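Local coordinates for protein thymidylate synthase 1 (PDB 1BKP) that probably catalyses the reductive methylation of dUMP to dTMP, with methylenetetrahydrofolate as methyl donor and reductant, as a homodimer, at residues D228-K231 / I232-E235. Numbering follows the deposited sequence.
Sequences DNLK and IQME
Three successive i to i+4 backbone hydrogen bonds, Ile-232 N to Asp-228 O, Gln-233 N to Asn-229 O (2.9 Å) and Met-234 N to Leu-230 O, join one alpha-helical turn to the next. Among the side-chain van der Waals contacts, Ile-232 runs its CG1 branch back along the helix (chi1 -73°), bringing CD1 to 4.0 Å from Asp-228 OD2 and 4.1 Å from Asn-229 OD1. With alanine in place of Ile-232, CG1 and CD1 are gone, and the Asp-228 carboxylate and Asn-229 OD1 would probably lose the methyl they rest near. Met-234 bends at its thioether (chi3 -51°), which turns CE back to 3.8 Å from Lys-231 CA. Leu-230 and Gln-233 extend side by side, with CD2 3.6 Å from the amide OE1. Two amide nitrogens are bonded outside the helix: Asn-229 ND2 to Leu-273 O and Gln-233 NE2 to Thr-59 OG1. Helix 227-235 follows strand 209-223 of the central sheet, and the side chain of Leu-230 lies about 4 Å from that of Val-222, a strand residue predicted to help bind dUMP. The helix also packs against helix 3-17, where Leu-230 meets Tyr-7 and Met-234 rests on Asn-8, Ile-11 and Ile-15.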
loop_
_atom_site.group_PDB
_atom_site.type_symbol
_atom_site.label_atom_id
_atom_site.label_comp_id
_atom_site.label_asym_id
_atom_site.label_seq_id
_atom_site.Cartn_x
_atom_site.Cartn_y
_atom_site.Cartn_z
ATOM N N ASP A 228 -27.528 6.675 10.226
ATOM C CA ASP A 228 -28.550 6.036 11.029
ATOM C C ASP A 228 -28.587 4.534 10.919
ATOM O O ASP A 228 -28.705 3.862 11.943
ATOM C CB ASP A 228 -29.973 6.593 10.811
ATOM C CG ASP A 228 -31.039 5.760 11.628
ATOM O OD1 ASP A 228 -30.943 5.701 12.899
ATOM O OD2 ASP A 228 -31.924 5.095 11.001
ATOM N N ASN A 229 -28.512 3.989 9.697
ATOM C CA ASN A 229 -28.551 2.527 9.503
ATOM C C ASN A 229 -27.302 1.899 10.139
ATOM O O ASN A 229 -27.396 0.829 10.729
ATOM C CB ASN A 229 -28.493 2.128 8.030
ATOM C CG ASN A 229 -29.848 2.162 7.344
ATOM O OD1 ASN A 229 -30.885 2.292 7.971
ATOM N ND2 ASN A 229 -29.818 2.155 6.023
ATOM N N LEU A 230 -26.147 2.600 10.094
ATOM C CA LEU A 230 -24.926 1.984 10.628
ATOM C C LEU A 230 -25.042 1.895 12.148
ATOM O O LEU A 230 -24.523 0.964 12.790
ATOM C CB LEU A 230 -23.666 2.802 10.207
ATOM C CG LEU A 230 -23.315 2.748 8.747
ATOM C CD1 LEU A 230 -22.167 3.772 8.419
ATOM C CD2 LEU A 230 -22.909 1.292 8.455
ATOM N N LYS A 231 -25.697 2.901 12.721
ATOM C CA LYS A 231 -25.925 2.948 14.174
ATOM C C LYS A 231 -26.800 1.754 14.512
ATOM O O LYS A 231 -26.611 1.148 15.550
ATOM C CB LYS A 231 -26.628 4.256 14.593
ATOM C CG LYS A 231 -25.639 5.446 14.759
ATOM C CD LYS A 231 -26.471 6.630 15.265
ATOM C CE LYS A 231 -25.756 7.957 15.155
ATOM N NZ LYS A 231 -24.902 8.181 16.335
ATOM N N ILE A 232 -27.818 1.473 13.686
ATOM C CA ILE A 232 -28.639 0.269 13.893
ATOM C C ILE A 232 -27.782 -0.976 13.831
ATOM O O ILE A 232 -27.815 -1.806 14.760
ATOM C CB ILE A 232 -29.748 0.130 12.799
ATOM C CG1 ILE A 232 -30.840 1.158 13.047
ATOM C CG2 ILE A 232 -30.372 -1.362 12.747
ATOM C CD1 ILE A 232 -31.781 1.174 11.806
ATOM N N GLN A 233 -26.997 -1.142 12.758
ATOM C CA GLN A 233 -26.139 -2.312 12.640
ATOM C C GLN A 233 -25.277 -2.561 13.836
ATOM O O GLN A 233 -24.996 -3.663 14.177
ATOM C CB GLN A 233 -25.159 -2.170 11.482
ATOM C CG GLN A 233 -25.636 -2.824 10.323
ATOM C CD GLN A 233 -24.697 -2.730 9.184
ATOM O OE1 GLN A 233 -24.764 -1.747 8.412
ATOM N NE2 GLN A 233 -23.825 -3.783 9.021
ATOM N N MET A 234 -24.741 -1.504 14.405
ATOM C CA MET A 234 -23.878 -1.639 15.519
ATOM C C MET A 234 -24.514 -2.189 16.757
ATOM O O MET A 234 -23.802 -2.705 17.583
ATOM C CB MET A 234 -23.164 -0.331 15.807
ATOM C CG MET A 234 -21.976 -0.168 14.826
ATOM S SD MET A 234 -21.050 1.274 15.125
ATOM C CE MET A 234 -22.283 2.637 15.176
ATOM N N GLU A 235 -25.809 -1.970 16.947
ATOM C CA GLU A 235 -26.502 -2.463 18.130
ATOM C C GLU A 235 -27.093 -3.829 17.906
ATOM O O GLU A 235 -27.691 -4.382 18.796
ATOM C CB GLU A 235 -27.699 -1.555 18.517
ATOM C CG GLU A 235 -27.417 -0.104 18.921
ATOM C CD GLU A 235 -28.733 0.801 18.959
ATOM O OE1 GLU A 235 -29.904 0.297 19.039
ATOM O OE2 GLU A 235 -28.583 2.049 18.917
#